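Local atomic coordinates of ABC transporter (Caldanaerobius, PDB entry 4G68), a protein that probably captures xylose-containing saccharides outside the cell and delivers them to an ABC importer. Residues B[43-48]-B[72-77]; B[241-246]-B[412-417]; B[311-316]-B[383-388]. All blocks are in the same frame, centred on the assembly; numbering follows the deposited sequence.

Contact 1 and contacts 2 and 3 lie on opposite sides of the chain's centre, consistent with the two lobes of a solute-binding protein. Contact 1 is partly buried sheet pairing, held by a backbone ladder plus one amide-carboxylate bond, and runs out at the bound sugar. Contact 2, about 37 Å from it between centres, is also partly buried, but joins helix 233-248 to the end of helix 398-412 through aliphatic groups and one phenyl ring. Contact 3 joins two loops at the surface through a backbone bond, a hydroxyl and a salt bridge, with a single parallel bridge; along the chain it is nested inside the loop that contact 2 closes. None of the three touches another.

Contact 1: B[43-48]-B[72-77]; sequences FWNLFT and IVESVT. With XYS (alpha-D-xylopyranose), chain E.
Strands 40-45 and 71-76, the two strands of a beta-alpha-beta unit whose crossover is helix 52-66, run side by side here in parallel, with Phe43 opposite Glu74, Trp44 opposite Ser75 and Asn45 opposite Val76. The ladder is regular: Phe43 N donates to Val73 O, Ser75 N to Phe43 O, Asn45 N to Ser75 O, and Thr77 N closes it on Asn45 O at 3.0 Å. On the face bearing Phe43, Asn45 and Glu74, the first and last run alongside each other, pointing the same way with nearly parallel planes; Phe43 CD2 is 4.0 Å from Glu74 CB, and Phe43 CB 3.8 Å from Ile72 CG2. On the other face Ser75 CB comes up to Trp44 CD1 at 3.7 Å, while Lys85 makes a cation-pi contact with the indole.

Asn45 does two jobs. Its chi1 of 66° sets the amide between its own N and carbonyl carbon, and from there ND2 gives a nearly straight 3.0 Å bond (170°) to Glu74 OE1, which lies in the amide plane. Meanwhile OD1 accepts from Phe47 N at 3.1 Å on a lone pair, forming an Asx turn where the strand ends. An alanine here removes the amide, and Glu74 OE1 would probably be left without this partner and the turn at Phe47 less firmly held. That turn faces the sugar site: Leu46 and Phe47 also touch a bound beta-D-xylopyranose, Leu46 CD1 sits over the centre of the Phe47 ring, and the edge of that ring meets alpha-D-xylopyranose, Phe47 CD1 standing 3.5 Å from XYS O5.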
loop_
_atom_site.group_PDB
_atom_site.type_symbol
_atom_site.label_atom_id
_atom_site.label_comp_id
_atom_site.label_asym_id
_atom_site.label_seq_id
_atom_site.Cartn_x
_atom_site.Cartn_y
_atom_site.Cartn_z
ATOM N N PHE B 43 -17.079 11.805 -7.616
ATOM C CA PHE B 43 -16.220 11.009 -6.701
ATOM C C PHE B 43 -15.277 10.162 -7.522
ATOM O O PHE B 43 -15.744 9.368 -8.341
ATOM C CB PHE B 43 -17.094 10.091 -5.846
ATOM C CG PHE B 43 -16.333 9.048 -5.049
ATOM C CD1 PHE B 43 -15.146 9.370 -4.352
ATOM C CD2 PHE B 43 -16.877 7.757 -4.923
ATOM C CE1 PHE B 43 -14.508 8.407 -3.562
ATOM C CE2 PHE B 43 -16.230 6.761 -4.142
ATOM C CZ PHE B 43 -15.007 7.107 -3.498
ATOM N N TRP B 44 -13.953 10.346 -7.364
ATOM C CA TRP B 44 -12.999 9.500 -8.101
ATOM C C TRP B 44 -12.321 8.490 -7.210
ATOM O O TRP B 44 -11.974 8.822 -6.056
ATOM C CB TRP B 44 -11.927 10.254 -8.809
ATOM C CG TRP B 44 -12.435 11.193 -9.887
ATOM C CD1 TRP B 44 -13.726 11.339 -10.379
ATOM C CD2 TRP B 44 -11.623 12.181 -10.595
ATOM N NE1 TRP B 44 -13.733 12.363 -11.357
ATOM C CE2 TRP B 44 -12.481 12.853 -11.515
ATOM C CE3 TRP B 44 -10.271 12.487 -10.600
ATOM C CZ2 TRP B 44 -12.003 13.868 -12.350
ATOM C CZ3 TRP B 44 -9.799 13.528 -11.412
ATOM C CH2 TRP B 44 -10.669 14.199 -12.274
ATOM N N ASN B 45 -12.190 7.267 -7.698
ATOM C CA ASN B 45 -11.496 6.239 -6.883
ATOM C C ASN B 45 -10.801 5.219 -7.803
ATOM O O ASN B 45 -11.024 5.222 -9.025
ATOM C CB ASN B 45 -12.417 5.561 -5.830
ATOM C CG ASN B 45 -13.541 4.732 -6.507
ATOM O OD1 ASN B 45 -13.314 3.612 -6.943
ATOM N ND2 ASN B 45 -14.708 5.340 -6.679
ATOM N N LEU B 46 -10.037 4.299 -7.238
ATOM C CA LEU B 46 -9.273 3.387 -8.031
ATOM C C LEU B 46 -9.678 1.964 -7.887
ATOM O O LEU B 46 -8.916 1.038 -8.258
ATOM C CB LEU B 46 -7.756 3.633 -7.713
ATOM C CG LEU B 46 -7.298 3.460 -6.263
ATOM C CD1 LEU B 46 -7.731 2.127 -5.626
ATOM C CD2 LEU B 46 -5.777 3.360 -6.260
ATOM N N PHE B 47 -10.873 1.706 -7.297
ATOM C CA PHE B 47 -11.291 0.321 -7.067
ATOM C C PHE B 47 -11.802 -0.301 -8.355
ATOM O O PHE B 47 -13.006 -0.411 -8.578
ATOM C CB PHE B 47 -12.305 0.212 -5.907
ATOM C CG PHE B 47 -11.663 0.461 -4.555
ATOM C CD1 PHE B 47 -10.820 -0.469 -3.983
ATOM C CD2 PHE B 47 -11.772 1.745 -3.943
ATOM C CE1 PHE B 47 -10.170 -0.209 -2.772
ATOM C CE2 PHE B 47 -11.077 2.010 -2.750
ATOM C CZ PHE B 47 -10.350 1.022 -2.150
ATOM N N THR B 48 -10.856 -0.761 -9.184
ATOM C CA THR B 48 -11.153 -1.312 -10.512
ATOM C C THR B 48 -11.451 -2.831 -10.556
ATOM O O THR B 48 -12.197 -3.287 -11.420
ATOM C CB THR B 48 -9.992 -1.032 -11.484
ATOM O OG1 THR B 48 -8.751 -1.338 -10.845
ATOM C CG2 THR B 48 -10.007 0.426 -12.008
ATOM N N ILE B 72 -24.399 11.045 -6.164
ATOM C CA ILE B 72 -22.974 10.850 -6.363
ATOM C C ILE B 72 -22.818 10.138 -7.711
ATOM O O ILE B 72 -23.489 9.164 -7.951
ATOM C CB ILE B 72 -22.305 9.974 -5.260
ATOM C CG1 ILE B 72 -22.250 10.726 -3.919
ATOM C CG2 ILE B 72 -20.864 9.653 -5.690
ATOM C CD1 ILE B 72 -21.847 9.856 -2.725
ATOM N N VAL B 73 -21.856 10.604 -8.528
ATOM C CA VAL B 73 -21.443 9.840 -9.726
ATOM C C VAL B 73 -19.939 9.601 -9.635
ATOM O O VAL B 73 -19.193 10.536 -9.321
ATOM C CB VAL B 73 -21.664 10.656 -10.966
ATOM C CG1 VAL B 73 -21.048 9.960 -12.196
ATOM C CG2 VAL B 73 -23.136 10.872 -11.174
ATOM N N GLU B 74 -19.536 8.356 -9.822
ATOM C CA GLU B 74 -18.108 7.997 -9.640
ATOM C C GLU B 74 -17.462 7.808 -10.962
ATOM O O GLU B 74 -18.108 7.487 -11.978
ATOM C CB GLU B 74 -17.941 6.766 -8.688
ATOM C CG GLU B 74 -18.642 5.476 -9.227
ATOM C CD GLU B 74 -18.137 4.144 -8.664
ATOM O OE1 GLU B 74 -17.136 4.109 -7.978
ATOM O OE2 GLU B 74 -18.782 3.062 -8.939
ATOM N N SER B 75 -16.146 8.051 -11.000
ATOM C CA SER B 75 -15.323 7.644 -12.164
ATOM C C SER B 75 -14.163 6.835 -11.554
ATOM O O SER B 75 -13.461 7.340 -10.666
ATOM C CB SER B 75 -14.865 8.880 -12.928
ATOM O OG SER B 75 -13.849 8.582 -13.874
ATOM N N VAL B 76 -13.914 5.676 -12.120
ATOM C CA VAL B 76 -12.961 4.716 -11.558
ATOM C C VAL B 76 -11.811 4.556 -12.509
ATOM O O VAL B 76 -12.008 4.282 -13.712
ATOM C CB VAL B 76 -13.627 3.408 -11.166
ATOM C CG1 VAL B 76 -14.395 2.838 -12.284
ATOM C CG2 VAL B 76 -12.659 2.362 -10.609
ATOM N N THR B 77 -10.608 4.641 -11.957
ATOM C CA THR B 77 -9.361 4.600 -12.827
ATOM C C THR B 77 -8.338 3.697 -12.143
ATOM O O THR B 77 -8.136 3.799 -10.917
ATOM C CB THR B 77 -8.793 5.986 -12.998
ATOM O OG1 THR B 77 -9.776 6.842 -13.578
ATOM C CG2 THR B 77 -7.446 6.007 -13.861
HETATM C C1 XYS E . -9.087 -3.137 -6.118
HETATM C C2 XYS E . -8.073 -2.306 -6.916
HETATM C C3 XYS E . -6.721 -2.156 -6.220
HETATM C C4 XYS E . -6.909 -1.892 -4.724
HETATM C C5 XYS E . -7.751 -3.000 -4.099
HETATM O O1 XYS E . -9.550 -4.284 -6.732
HETATM O O2 XYS E . -7.883 -2.684 -8.217
HETATM O O3 XYS E . -6.055 -1.149 -6.903
HETATM O O4 XYS E . -5.723 -1.592 -4.053
HETATM O O5 XYS E . -8.893 -3.329 -4.762
#

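Contact 2: B[241-246]-B[412-417]; sequences KLQDMV and FAKQIT
Leu242 sets a methyl squarely on the phenyl ring of Phe412: CD1 stands 3.7 Å from the ring centroid and only 6° off the normal, a CH-pi contact over one face. The leucine and phenylalanine side chains cross at about a right angle, and both methyls lie on the same side of the ring, CD1 over its centre and CD2 displaced toward CZ, with Leu242 CD2 3.6 Å from Phe412 CZ. One helical turn on, Val246 also meets the phenylalanine crosswise. Its CG2 lies 3.9 Å from Phe412 CD2, and CG1 rests 3.7 Å from Phe412 O, so one valine touches both ring and backbone. The CB of Phe412 leaves the chain away from helix 233-248; with CG anti to the carbonyl carbon (chi1 -82°), the ring swings back to meet Leu242 and Val246.

Phe412 lies in the last turn of helix 398-412, and the chain leaves it through a Schellman motif in which Lys414 takes up positive phi. Thr417 then caps helix 418-429 by accepting at OG1 from Glu420 N, so this face of helix 233-248 packs against a helix-to-helix corner. Gln243 extends its chain into that corner, between Lys414 and the backbone of Ile416. Lys414 CG lies 4.4 Å from Val246 CG1; beyond CG the lysine chain, bent at both chi2 and chi3, crosses Gln243 obliquely, and its NZ makes a weak hydrogen bond to Asn247. Leu242 also touches Tyr206 and Ile210 of helix 201-215.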
loop_
_atom_site.group_PDB
_atom_site.type_symbol
_atom_site.label_atom_id
_atom_site.label_comp_id
_atom_site.label_asym_id
_atom_site.label_seq_id
_atom_site.Cartn_x
_atom_site.Cartn_y
_atom_site.Cartn_z
ATOM N N LYS B 241 21.231 -6.797 -0.782
ATOM C CA LYS B 241 20.295 -7.911 -0.465
ATOM C C LYS B 241 19.136 -8.049 -1.463
ATOM O O LYS B 241 18.682 -9.169 -1.764
ATOM C CB LYS B 241 19.675 -7.718 0.922
ATOM C CG LYS B 241 20.640 -7.835 2.102
ATOM C CD LYS B 241 21.329 -9.140 2.189
ATOM C CE LYS B 241 22.067 -9.330 3.517
ATOM N NZ LYS B 241 21.732 -8.478 4.669
ATOM N N LEU B 242 18.648 -6.928 -1.961
ATOM C CA LEU B 242 17.629 -6.970 -2.998
ATOM C C LEU B 242 18.272 -7.658 -4.246
ATOM O O LEU B 242 17.642 -8.500 -4.890
ATOM C CB LEU B 242 17.230 -5.540 -3.351
ATOM C CG LEU B 242 15.972 -5.283 -4.182
ATOM C CD1 LEU B 242 16.328 -5.261 -5.596
ATOM C CD2 LEU B 242 14.831 -6.245 -3.802
ATOM N N GLN B 243 19.515 -7.274 -4.599
ATOM C CA GLN B 243 20.116 -7.915 -5.818
ATOM C C GLN B 243 20.466 -9.410 -5.559
ATOM O O GLN B 243 20.370 -10.229 -6.493
ATOM C CB GLN B 243 21.329 -7.130 -6.376
ATOM C CG GLN B 243 20.864 -5.807 -7.009
ATOM C CD GLN B 243 21.941 -5.041 -7.777
ATOM O OE1 GLN B 243 21.624 -4.356 -8.793
ATOM N NE2 GLN B 243 23.206 -5.217 -7.383
ATOM N N ASP B 244 20.766 -9.757 -4.308
ATOM C CA ASP B 244 20.943 -11.173 -3.905
ATOM C C ASP B 244 19.691 -11.988 -4.157
ATOM O O ASP B 244 19.799 -13.095 -4.649
ATOM C CB ASP B 244 21.239 -11.324 -2.413
ATOM C CG ASP B 244 22.622 -10.775 -1.977
ATOM O OD1 ASP B 244 23.531 -10.616 -2.800
ATOM O OD2 ASP B 244 22.771 -10.575 -0.753
HETATM N N MSE B 245 18.525 -11.429 -3.856
HETATM C CA MSE B 245 17.264 -12.123 -4.291
HETATM C C MSE B 245 17.225 -12.312 -5.818
HETATM O O MSE B 245 16.915 -13.425 -6.343
HETATM C CB MSE B 245 16.024 -11.299 -3.836
HETATM C CG MSE B 245 15.953 -11.262 -2.308
HETATM SE SE MSE B 245 14.367 -10.225 -1.759
HETATM C CE MSE B 245 13.063 -11.616 -2.236
ATOM N N VAL B 246 17.510 -11.227 -6.554
ATOM C CA VAL B 246 17.479 -11.346 -8.020
ATOM C C VAL B 246 18.462 -12.464 -8.485
ATOM O O VAL B 246 18.114 -13.344 -9.312
ATOM C CB VAL B 246 17.817 -9.996 -8.751
ATOM C CG1 VAL B 246 17.738 -10.152 -10.260
ATOM C CG2 VAL B 246 16.817 -8.890 -8.330
ATOM N N PHE B 412 16.822 -3.889 -9.690
ATOM C CA PHE B 412 16.208 -5.173 -10.128
ATOM C C PHE B 412 16.707 -5.643 -11.481
ATOM O O PHE B 412 16.790 -6.880 -11.726
ATOM C CB PHE B 412 14.693 -5.040 -10.190
ATOM C CG PHE B 412 14.001 -5.214 -8.861
ATOM C CD1 PHE B 412 13.409 -4.098 -8.199
ATOM C CD2 PHE B 412 13.823 -6.458 -8.327
ATOM C CE1 PHE B 412 12.701 -4.264 -6.997
ATOM C CE2 PHE B 412 13.106 -6.630 -7.125
ATOM C CZ PHE B 412 12.544 -5.545 -6.465
ATOM N N ALA B 413 17.026 -4.678 -12.326
ATOM C CA ALA B 413 17.443 -4.924 -13.688
ATOM C C ALA B 413 18.944 -5.213 -13.766
ATOM O O ALA B 413 19.467 -5.471 -14.858
ATOM C CB ALA B 413 17.036 -3.735 -14.591
ATOM N N LYS B 414 19.623 -5.144 -12.626
ATOM C CA LYS B 414 21.141 -5.279 -12.572
ATOM C C LYS B 414 21.795 -4.225 -13.496
ATOM O O LYS B 414 22.791 -4.504 -14.231
ATOM C CB LYS B 414 21.564 -6.722 -12.932
ATOM C CG LYS B 414 21.053 -7.825 -11.954
ATOM C CD LYS B 414 21.864 -7.854 -10.627
ATOM C CE LYS B 414 23.101 -8.742 -10.973
ATOM N NZ LYS B 414 24.098 -9.013 -9.935
ATOM N N GLN B 415 21.204 -3.039 -13.498
ATOM C CA GLN B 415 21.693 -1.884 -14.319
ATOM C C GLN B 415 22.362 -0.821 -13.461
ATOM O O GLN B 415 22.634 0.305 -13.939
ATOM C CB GLN B 415 20.604 -1.291 -15.198
ATOM C CG GLN B 415 20.237 -2.208 -16.348
ATOM C CD GLN B 415 18.917 -1.777 -16.994
ATOM O OE1 GLN B 415 18.364 -0.738 -16.654
ATOM N NE2 GLN B 415 18.434 -2.561 -17.924
ATOM N N ILE B 416 22.632 -1.185 -12.205
ATOM C CA ILE B 416 23.293 -0.265 -11.273
ATOM C C ILE B 416 23.846 -1.082 -10.160
ATOM O O ILE B 416 23.274 -2.142 -9.791
ATOM C CB ILE B 416 22.330 0.895 -10.806
ATOM C CG1 ILE B 416 23.095 2.049 -10.166
ATOM C CG2 ILE B 416 21.295 0.343 -9.772
ATOM C CD1 ILE B 416 22.158 3.299 -9.962
ATOM N N THR B 417 24.978 -0.596 -9.572
ATOM C CA THR B 417 25.555 -1.271 -8.416
ATOM C C THR B 417 24.871 -0.740 -7.155
ATOM O O THR B 417 24.310 0.347 -7.218
ATOM C CB THR B 417 27.073 -1.029 -8.278
ATOM O OG1 THR B 417 27.311 0.376 -8.079
ATOM C CG2 THR B 417 27.796 -1.489 -9.525
#

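Contact 3: B[311-316]-B[383-388]; sequences DPTEYI and ANAKGS
The Tyr315 ring carries Ser388 CB over the centre of one face, 3.6 Å from the ring centroid and 10° off the normal, a CH-pi contact. At its edge, in plane, sit the carbonyl oxygen of Thr313 and the methyl of Ala385, with Ala385 CB 3.5 Å from Tyr315 CE1. A chi1 of 65° puts the ring between its own N and carbonyl carbon, folding it back over 383-388. Ile381 and Val382 of helix 372-382 also touch it.

The second flat group, the carboxylate of Asp311, is held from several directions. OD1 takes two donors: Thr313 N at 2.8 Å on its anti lone pair, and Thr313 OG1 from above the carboxylate plane. OD2 forms a salt bridge with Lys386 NZ at 3.3 Å, met on the anti side but 28° out of plane. The hydroxyl of Thr313 works both ways, giving its proton to Asp311 while accepting from Lys386 N at 2.8 Å, so backbone N, hydroxyl and carboxylate form a relay in which each bond would be expected to strengthen the next. The lysine chain lies obliquely across the aspartate, its CD 3.7 Å from Asp311 CB.

Further along, Tyr315 N donates to Gly387 O at 3.2 Å, and Arg213 and Arg221 bind the carbonyl oxygens of Glu314 and Ser388. The arrangement is that of an Asx turn laid over a type I beta turn, Asp311 to Glu314, and the next residue, Tyr315, forms a parallel bridge with Ser388 at the start of strand 388-389.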
loop_
_atom_site.group_PDB
_atom_site.type_symbol
_atom_site.label_atom_id
_atom_site.label_comp_id
_atom_site.label_asym_id
_atom_site.label_seq_id
_atom_site.Cartn_x
_atom_site.Cartn_y
_atom_site.Cartn_z
ATOM N N ASP B 311 13.985 -3.369 14.192
ATOM C CA ASP B 311 13.198 -4.241 15.056
ATOM C C ASP B 311 12.397 -5.240 14.184
ATOM O O ASP B 311 11.807 -4.822 13.170
ATOM C CB ASP B 311 12.272 -3.407 15.956
ATOM C CG ASP B 311 11.449 -4.235 16.857
ATOM O OD1 ASP B 311 10.573 -4.934 16.386
ATOM O OD2 ASP B 311 11.640 -4.110 18.083
ATOM N N PRO B 312 12.363 -6.560 14.575
ATOM C CA PRO B 312 11.710 -7.537 13.664
ATOM C C PRO B 312 10.246 -7.267 13.406
ATOM O O PRO B 312 9.671 -7.872 12.442
ATOM C CB PRO B 312 11.887 -8.919 14.392
ATOM C CG PRO B 312 13.050 -8.717 15.318
ATOM C CD PRO B 312 12.954 -7.228 15.775
ATOM N N THR B 313 9.607 -6.432 14.253
ATOM C CA THR B 313 8.152 -6.237 14.133
ATOM C C THR B 313 7.800 -4.943 13.328
ATOM O O THR B 313 6.609 -4.669 13.104
ATOM C CB THR B 313 7.469 -6.123 15.521
ATOM O OG1 THR B 313 7.815 -4.893 16.098
ATOM C CG2 THR B 313 7.874 -7.334 16.483
ATOM N N GLU B 314 8.807 -4.181 12.900
ATOM C CA GLU B 314 8.521 -2.937 12.169
ATOM C C GLU B 314 7.915 -3.320 10.808
ATOM O O GLU B 314 8.245 -4.396 10.235
ATOM C CB GLU B 314 9.773 -2.036 11.975
ATOM C CG GLU B 314 10.412 -1.530 13.280
ATOM C CD GLU B 314 11.812 -0.919 13.127
ATOM O OE1 GLU B 314 12.568 -1.239 12.259
ATOM O OE2 GLU B 314 12.221 -0.100 13.944
ATOM N N TYR B 315 7.016 -2.463 10.273
ATOM C CA TYR B 315 6.472 -2.753 8.957
ATOM C C TYR B 315 6.391 -1.535 8.082
ATOM O O TYR B 315 6.507 -0.441 8.561
ATOM C CB TYR B 315 5.164 -3.542 9.007
ATOM C CG TYR B 315 4.010 -2.769 9.659
ATOM C CD1 TYR B 315 3.792 -2.850 11.038
ATOM C CD2 TYR B 315 3.154 -1.966 8.899
ATOM C CE1 TYR B 315 2.726 -2.139 11.665
ATOM C CE2 TYR B 315 2.092 -1.272 9.455
ATOM C CZ TYR B 315 1.851 -1.362 10.835
ATOM O OH TYR B 315 0.794 -0.622 11.408
ATOM N N ILE B 316 6.207 -1.753 6.805
ATOM C CA ILE B 316 5.976 -0.695 5.844
ATOM C C ILE B 316 4.444 -0.531 5.733
ATOM O O ILE B 316 3.723 -1.504 5.501
ATOM C CB ILE B 316 6.604 -1.015 4.471
ATOM C CG1 ILE B 316 8.152 -1.030 4.529
ATOM C CG2 ILE B 316 6.071 -0.038 3.381
ATOM C CD1 ILE B 316 8.787 0.335 4.757
ATOM N N ALA B 383 -0.472 -6.314 14.897
ATOM C CA ALA B 383 -0.563 -6.420 16.385
ATOM C C ALA B 383 0.827 -6.322 17.023
ATOM O O ALA B 383 1.698 -7.073 16.695
ATOM C CB ALA B 383 -1.217 -7.721 16.818
ATOM N N ASN B 384 0.956 -5.398 17.957
ATOM C CA ASN B 384 2.141 -5.243 18.789
ATOM C C ASN B 384 3.372 -4.827 18.009
ATOM O O ASN B 384 4.497 -4.907 18.498
ATOM C CB ASN B 384 2.344 -6.496 19.650
ATOM C CG ASN B 384 1.153 -6.759 20.598
ATOM O OD1 ASN B 384 0.615 -5.840 21.225
ATOM N ND2 ASN B 384 0.703 -7.991 20.633
ATOM N N ALA B 385 3.193 -4.269 16.808
ATOM C CA ALA B 385 4.379 -3.887 16.048
ATOM C C ALA B 385 5.036 -2.671 16.725
ATOM O O ALA B 385 4.332 -1.830 17.275
ATOM C CB ALA B 385 3.985 -3.460 14.621
ATOM N N LYS B 386 6.353 -2.574 16.659
ATOM C CA LYS B 386 7.058 -1.504 17.323
ATOM C C LYS B 386 7.013 -0.171 16.564
ATOM O O LYS B 386 7.232 0.890 17.170
ATOM C CB LYS B 386 8.503 -1.917 17.576
ATOM C CG LYS B 386 9.282 -0.958 18.474
ATOM C CD LYS B 386 10.634 -0.645 17.875
ATOM C CE LYS B 386 11.660 -0.430 18.965
ATOM N NZ LYS B 386 12.909 -1.138 18.540
ATOM N N GLY B 387 6.736 -0.193 15.260
ATOM C CA GLY B 387 6.612 1.084 14.539
ATOM C C GLY B 387 6.489 0.781 13.049
ATOM O O GLY B 387 6.590 -0.380 12.611
ATOM N N SER B 388 6.310 1.831 12.255
ATOM C CA SER B 388 6.047 1.583 10.823
ATOM C C SER B 388 6.348 2.916 10.133
ATOM O O SER B 388 6.458 3.960 10.780
ATOM C CB SER B 388 4.587 1.179 10.615
ATOM O OG SER B 388 3.710 2.250 10.981
#